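PDB 1XFJ: purine nucleoside phosphorylase from Caulobacter vibrioides, which probably cleaves purine nucleosides such as inosine and methylthioadenosine with phosphate and deaminates adenosine. Local coordinates for residues Leu176-Arg181 with Arg191-Gly196; His180-Asp185 with Pro207-Asp212. One frame throughout, in Å; residues are numbered along the deposited sequence.

Interaction 1 of 2, residues Leu176-Arg181 with Arg191-Gly196; sequences LEFLHR and RFFKPG
Phe193, Leu179 and Phe178 show how one aromatic ring can use its face and its edge for two different partners at once. The Phe193 ring reaches from strand 193-195 to the first turns of helix 176-185, and the two helix residues receive it differently. Leu179 lays a single methyl, CD1, over one face of the ring: it stands 3.6 Å from the ring centroid of Phe193 and 16° off the normal, a CH-pi contact. Displaced toward the root of the ring, Leu179 CD1 comes within 3.5 Å of Phe193 CG. With CG of Leu179 anti to the backbone N (chi1 165°), the side chain swings from a bond that does not itself face the strand, bringing CD1 within touching distance.

Phe178 takes the far rim instead. Its CD2 lies 3.6 Å from Phe193 CE1, and Phe178 CE2 is 3.9 Å from Phe193 CZ; each ring offers its edge near the plane of the other, so this is an edge-to-edge apolar contact and not a stack. Of the three residues, Phe193 has the most surface buried by the contact, since it alone meets both partners.

All of this lies between helix 176-185 and a small antiparallel sheet of strands 173-175, 201-204 and 193-195. Phe193 also meets Phe204 and Arg202 of the central strand, while Phe178 turns toward Phe204 and Trp134 in edge-to-face pairs, linking the helix to helix 134-139 as well.

Interaction 2 of 2, residues His180-Asp185 with Pro207-Asp212; sequences HRFEAD and PAFVLD
An edge-to-face aromatic pair, Phe182 on Phe209, joins helix 176-185 to helix 206-216. The backbones stay well apart, for Phe182 CA and Phe209 CA lie 10.4 Å from each other, and the rings bridge that distance. Phe182 supplies the edge: its CE2 touches Phe209 CE2 at 3.8 Å and Phe209 CZ at 3.9 Å, standing above the face of the Phe209 ring but shifted toward its outer rim. The centroids of the Phe182 and Phe209 rings are 5.2 Å apart and the planes meet at 79°, close to a perpendicular T, so that a C-H of Phe182 is directed at the pi cloud of its partner. On Phe209, CG lies anti to the backbone N (chi1 -180°), which carries the ring out from its helix toward Phe182, and chi2 of 71° turns its face to the incoming edge.

The pair belongs to the helical layer outside the six-stranded sheet of an alpha-beta-beta-alpha fold. Helix 206-216 lies on that sheet through Val210 and Leu211, which pack on Val163, with Leu211 also reaching Trp224. Helix 134-139 borders both rings, Leu138 and Trp134 touching Phe182 and Ala137 touching Phe209. Phe182 also stacks with Phe178 one turn back, and Phe209 also touches Cys186, in the loop that follows helix 176-185.

How the interactions relate
Both contacts are buried and apolar, and both draw on helix 176-185, though different residues do the touching: Phe178 and Leu179 in one, Phe182 in the other. They differ in what the helix meets. Interaction 1 sets its early turns against an edge strand of the small sheet, about 22 Å from the chain centre to the contact centre, with a methyl-on-face and an edge-to-edge contact; interaction 2 lies further in, at about 17 Å, and rests on one T-shaped pair with half the buried surface. Segments 191-196 and 207-212 also meet directly: Arg191 NH2 and Asp212 OD1 form a 2.8 Å salt bridge, and Phe192 packs on Ala208, Phe209 and Asp212, adding charge to an otherwise apolar junction.

Interaction 1 of 2, residues Leu176-Arg181 with Arg191-Gly196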
loop_
_atom_site.group_PDB
_atom_site.type_symbol
_atom_site.label_atom_id
_atom_site.label_comp_id
_atom_site.label_asym_id
_atom_site.label_seq_id
_atom_site.Cartn_x
_atom_site.Cartn_y
_atom_site.Cartn_z
ATOM N N LEU A 176 12.068 -3.591 -21.554
ATOM C CA LEU A 176 13.425 -3.062 -21.455
ATOM C C LEU A 176 13.517 -1.575 -21.117
ATOM O O LEU A 176 14.501 -1.132 -20.526
ATOM C CB LEU A 176 14.189 -3.348 -22.751
ATOM C CG LEU A 176 14.387 -4.827 -23.104
ATOM C CD1 LEU A 176 15.090 -4.942 -24.447
ATOM C CD2 LEU A 176 15.204 -5.517 -22.020
ATOM N N GLU A 177 12.507 -0.796 -21.491
ATOM C CA GLU A 177 12.530 0.628 -21.176
ATOM C C GLU A 177 12.378 0.773 -19.664
ATOM O O GLU A 177 12.941 1.682 -19.053
ATOM C CB GLU A 177 11.391 1.359 -21.891
ATOM C CG GLU A 177 9.992 0.944 -21.452
ATOM C CD GLU A 177 9.708 -0.529 -21.690
ATOM O OE1 GLU A 177 9.843 -0.987 -22.846
ATOM O OE2 GLU A 177 9.349 -1.230 -20.718
ATOM N N PHE A 178 11.613 -0.144 -19.075
ATOM C CA PHE A 178 11.362 -0.179 -17.635
ATOM C C PHE A 178 12.669 -0.552 -16.942
ATOM O O PHE A 178 13.107 0.116 -16.004
ATOM C CB PHE A 178 10.294 -1.232 -17.327
ATOM C CG PHE A 178 9.841 -1.252 -15.892
ATOM C CD1 PHE A 178 8.664 -0.613 -15.510
ATOM C CD2 PHE A 178 10.570 -1.941 -14.928
ATOM C CE1 PHE A 178 8.217 -0.666 -14.189
ATOM C CE2 PHE A 178 10.135 -2.001 -13.607
ATOM C CZ PHE A 178 8.953 -1.362 -13.236
ATOM N N LEU A 179 13.284 -1.630 -17.417
ATOM C CA LEU A 179 14.555 -2.105 -16.874
ATOM C C LEU A 179 15.609 -1.008 -16.900
ATOM O O LEU A 179 16.251 -0.705 -15.892
ATOM C CB LEU A 179 15.066 -3.289 -17.699
ATOM C CG LEU A 179 16.539 -3.624 -17.444
ATOM C CD1 LEU A 179 16.688 -4.192 -16.042
ATOM C CD2 LEU A 179 17.040 -4.608 -18.486
ATOM N N HIS A 180 15.785 -0.414 -18.072
ATOM C CA HIS A 180 16.779 0.630 -18.247
ATOM C C HIS A 180 16.500 1.865 -17.400
ATOM O O HIS A 180 17.431 2.503 -16.911
ATOM C CB HIS A 180 16.884 0.978 -19.731
ATOM C CG HIS A 180 17.360 -0.166 -20.574
ATOM N ND1 HIS A 180 17.108 -0.254 -21.927
ATOM C CD2 HIS A 180 18.061 -1.279 -20.251
ATOM C CE1 HIS A 180 17.628 -1.372 -22.399
ATOM N NE2 HIS A 180 18.213 -2.013 -21.402
ATOM N N ARG A 181 15.226 2.196 -17.208
ATOM C CA ARG A 181 14.878 3.356 -16.394
ATOM C C ARG A 181 15.401 3.149 -14.975
ATOM O O ARG A 181 16.014 4.043 -14.392
ATOM C CB ARG A 181 13.360 3.556 -16.355
ATOM C CG ARG A 181 12.931 4.779 -15.553
ATOM C CD ARG A 181 11.416 4.915 -15.476
ATOM N NE ARG A 181 10.807 5.085 -16.793
ATOM C CZ ARG A 181 10.024 4.183 -17.378
ATOM N NH1 ARG A 181 9.748 3.038 -16.765
ATOM N NH2 ARG A 181 9.514 4.427 -18.578
ATOM N N ARG A 191 19.640 -5.593 -9.759
ATOM C CA ARG A 191 19.618 -6.868 -9.050
ATOM C C ARG A 191 18.199 -7.316 -8.696
ATOM O O ARG A 191 17.984 -8.456 -8.268
ATOM C CB ARG A 191 20.474 -6.781 -7.779
ATOM C CG ARG A 191 19.975 -5.813 -6.709
ATOM C CD ARG A 191 20.919 -5.852 -5.507
ATOM N NE ARG A 191 20.421 -5.133 -4.335
ATOM C CZ ARG A 191 20.400 -3.809 -4.206
ATOM N NH1 ARG A 191 20.850 -3.031 -5.182
ATOM N NH2 ARG A 191 19.935 -3.262 -3.090
ATOM N N PHE A 192 17.233 -6.422 -8.885
ATOM C CA PHE A 192 15.838 -6.735 -8.588
ATOM C C PHE A 192 15.088 -7.161 -9.844
ATOM O O PHE A 192 13.856 -7.240 -9.855
ATOM C CB PHE A 192 15.161 -5.525 -7.945
ATOM C CG PHE A 192 15.763 -5.136 -6.627
ATOM C CD1 PHE A 192 15.681 -5.994 -5.535
ATOM C CD2 PHE A 192 16.448 -3.936 -6.486
ATOM C CE1 PHE A 192 16.272 -5.663 -4.323
ATOM C CE2 PHE A 192 17.044 -3.595 -5.275
ATOM C CZ PHE A 192 16.956 -4.459 -4.194
ATOM N N PHE A 193 15.843 -7.438 -10.901
ATOM C CA PHE A 193 15.265 -7.880 -12.165
ATOM C C PHE A 193 15.713 -9.311 -12.427
ATOM O O PHE A 193 16.866 -9.666 -12.181
ATOM C CB PHE A 193 15.707 -6.956 -13.299
ATOM C CG PHE A 193 15.057 -5.605 -13.256
ATOM C CD1 PHE A 193 13.865 -5.369 -13.939
ATOM C CD2 PHE A 193 15.621 -4.571 -12.517
ATOM C CE1 PHE A 193 13.244 -4.121 -13.884
ATOM C CE2 PHE A 193 15.007 -3.319 -12.456
ATOM C CZ PHE A 193 13.818 -3.092 -13.140
ATOM N N LYS A 194 14.789 -10.129 -12.916
ATOM C CA LYS A 194 15.071 -11.532 -13.184
ATOM C C LYS A 194 14.771 -11.872 -14.640
ATOM O O LYS A 194 14.048 -11.146 -15.319
ATOM C CB LYS A 194 14.217 -12.396 -12.255
ATOM C CG LYS A 194 14.343 -12.015 -10.783
ATOM C CD LYS A 194 13.175 -12.533 -9.952
ATOM C CE LYS A 194 13.091 -14.051 -9.957
ATOM N NZ LYS A 194 11.950 -14.536 -9.125
ATOM N N PRO A 195 15.328 -12.985 -15.142
ATOM C CA PRO A 195 15.086 -13.381 -16.532
ATOM C C PRO A 195 13.589 -13.465 -16.821
ATOM O O PRO A 195 12.827 -14.007 -16.018
ATOM C CB PRO A 195 15.777 -14.738 -16.621
ATOM C CG PRO A 195 16.935 -14.568 -15.682
ATOM C CD PRO A 195 16.273 -13.909 -14.493
ATOM N N GLY A 196 13.175 -12.926 -17.963
ATOM C CA GLY A 196 11.768 -12.937 -18.324
ATOM C C GLY A 196 11.407 -13.953 -19.391
ATOM O O GLY A 196 12.208 -14.820 -19.740
#

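Interaction 2 of 2, residues His180-Asp185 with Pro207-Asp212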
loop_
_atom_site.group_PDB
_atom_site.type_symbol
_atom_site.label_atom_id
_atom_site.label_comp_id
_atom_site.label_asym_id
_atom_site.label_seq_id
_atom_site.Cartn_x
_atom_site.Cartn_y
_atom_site.Cartn_z
ATOM N N HIS A 180 15.785 -0.414 -18.072
ATOM C CA HIS A 180 16.779 0.630 -18.247
ATOM C C HIS A 180 16.500 1.865 -17.400
ATOM O O HIS A 180 17.431 2.503 -16.911
ATOM C CB HIS A 180 16.884 0.978 -19.731
ATOM C CG HIS A 180 17.360 -0.166 -20.574
ATOM N ND1 HIS A 180 17.108 -0.254 -21.927
ATOM C CD2 HIS A 180 18.061 -1.279 -20.251
ATOM C CE1 HIS A 180 17.628 -1.372 -22.399
ATOM N NE2 HIS A 180 18.213 -2.013 -21.402
ATOM N N ARG A 181 15.226 2.196 -17.208
ATOM C CA ARG A 181 14.878 3.356 -16.394
ATOM C C ARG A 181 15.401 3.149 -14.975
ATOM O O ARG A 181 16.014 4.043 -14.392
ATOM C CB ARG A 181 13.360 3.556 -16.355
ATOM C CG ARG A 181 12.931 4.779 -15.553
ATOM C CD ARG A 181 11.416 4.915 -15.476
ATOM N NE ARG A 181 10.807 5.085 -16.793
ATOM C CZ ARG A 181 10.024 4.183 -17.378
ATOM N NH1 ARG A 181 9.748 3.038 -16.765
ATOM N NH2 ARG A 181 9.514 4.427 -18.578
ATOM N N PHE A 182 15.155 1.967 -14.419
ATOM C CA PHE A 182 15.615 1.662 -13.067
ATOM C C PHE A 182 17.133 1.575 -12.972
ATOM O O PHE A 182 17.732 2.098 -12.032
ATOM C CB PHE A 182 15.004 0.350 -12.566
ATOM C CG PHE A 182 13.667 0.522 -11.908
ATOM C CD1 PHE A 182 12.530 0.777 -12.666
ATOM C CD2 PHE A 182 13.558 0.488 -10.522
ATOM C CE1 PHE A 182 11.297 1.003 -12.056
ATOM C CE2 PHE A 182 12.328 0.713 -9.898
ATOM C CZ PHE A 182 11.197 0.973 -10.668
ATOM N N GLU A 183 17.759 0.909 -13.937
ATOM C CA GLU A 183 19.209 0.770 -13.913
ATOM C C GLU A 183 19.909 2.118 -14.007
ATOM O O GLU A 183 20.949 2.333 -13.382
ATOM C CB GLU A 183 19.683 -0.132 -15.054
ATOM C CG GLU A 183 19.204 -1.571 -14.939
ATOM C CD GLU A 183 19.894 -2.495 -15.923
ATOM O OE1 GLU A 183 20.043 -2.105 -17.100
ATOM O OE2 GLU A 183 20.277 -3.614 -15.524
ATOM N N ALA A 184 19.327 3.026 -14.781
ATOM C CA ALA A 184 19.899 4.351 -14.966
ATOM C C ALA A 184 19.593 5.309 -13.818
ATOM O O ALA A 184 20.486 6.000 -13.325
ATOM C CB ALA A 184 19.403 4.946 -16.284
ATOM N N ASP A 185 18.335 5.346 -13.389
ATOM C CA ASP A 185 17.920 6.255 -12.322
ATOM C C ASP A 185 18.217 5.805 -10.899
ATOM O O ASP A 185 18.378 6.640 -10.008
ATOM C CB ASP A 185 16.426 6.560 -12.445
ATOM C CG ASP A 185 16.082 7.266 -13.738
ATOM O OD1 ASP A 185 17.015 7.639 -14.478
ATOM O OD2 ASP A 185 14.879 7.451 -14.013
ATOM N N PRO A 207 8.424 -5.971 -4.335
ATOM C CA PRO A 207 8.584 -5.989 -2.878
ATOM C C PRO A 207 10.043 -5.918 -2.430
ATOM O O PRO A 207 10.365 -5.239 -1.459
ATOM C CB PRO A 207 7.884 -7.287 -2.465
ATOM C CG PRO A 207 7.993 -8.149 -3.687
ATOM C CD PRO A 207 7.717 -7.174 -4.802
ATOM N N ALA A 208 10.932 -6.603 -3.139
ATOM C CA ALA A 208 12.337 -6.570 -2.759
ATOM C C ALA A 208 12.896 -5.165 -2.959
ATOM O O ALA A 208 13.706 -4.688 -2.160
ATOM C CB ALA A 208 13.132 -7.587 -3.573
ATOM N N PHE A 209 12.459 -4.492 -4.019
ATOM C CA PHE A 209 12.939 -3.140 -4.274
ATOM C C PHE A 209 12.437 -2.198 -3.186
ATOM O O PHE A 209 13.172 -1.335 -2.712
ATOM C CB PHE A 209 12.460 -2.629 -5.630
ATOM C CG PHE A 209 12.933 -1.238 -5.939
ATOM C CD1 PHE A 209 14.273 -0.994 -6.219
ATOM C CD2 PHE A 209 12.051 -0.163 -5.901
ATOM C CE1 PHE A 209 14.732 0.301 -6.456
ATOM C CE2 PHE A 209 12.498 1.137 -6.135
ATOM C CZ PHE A 209 13.841 1.370 -6.412
ATOM N N VAL A 210 11.176 -2.362 -2.797
ATOM C CA VAL A 210 10.595 -1.524 -1.755
ATOM C C VAL A 210 11.290 -1.772 -0.413
ATOM O O VAL A 210 11.491 -0.840 0.368
ATOM C CB VAL A 210 9.084 -1.790 -1.617
ATOM C CG1 VAL A 210 8.508 -0.986 -0.463
ATOM C CG2 VAL A 210 8.382 -1.415 -2.919
ATOM N N LEU A 211 11.653 -3.024 -0.144
ATOM C CA LEU A 211 12.350 -3.342 1.104
ATOM C C LEU A 211 13.709 -2.647 1.086
ATOM O O LEU A 211 14.200 -2.197 2.124
ATOM C CB LEU A 211 12.526 -4.856 1.261
ATOM C CG LEU A 211 11.265 -5.624 1.682
ATOM C CD1 LEU A 211 11.505 -7.123 1.560
ATOM C CD2 LEU A 211 10.887 -5.254 3.113
ATOM N N ASP A 212 14.304 -2.547 -0.101
ATOM C CA ASP A 212 15.594 -1.880 -0.253
ATOM C C ASP A 212 15.428 -0.386 0.035
ATOM O O ASP A 212 16.302 0.239 0.636
ATOM C CB ASP A 212 16.133 -2.066 -1.677
ATOM C CG ASP A 212 17.373 -1.224 -1.949
ATOM O OD1 ASP A 212 18.455 -1.558 -1.424
ATOM O OD2 ASP A 212 17.259 -0.222 -2.685
#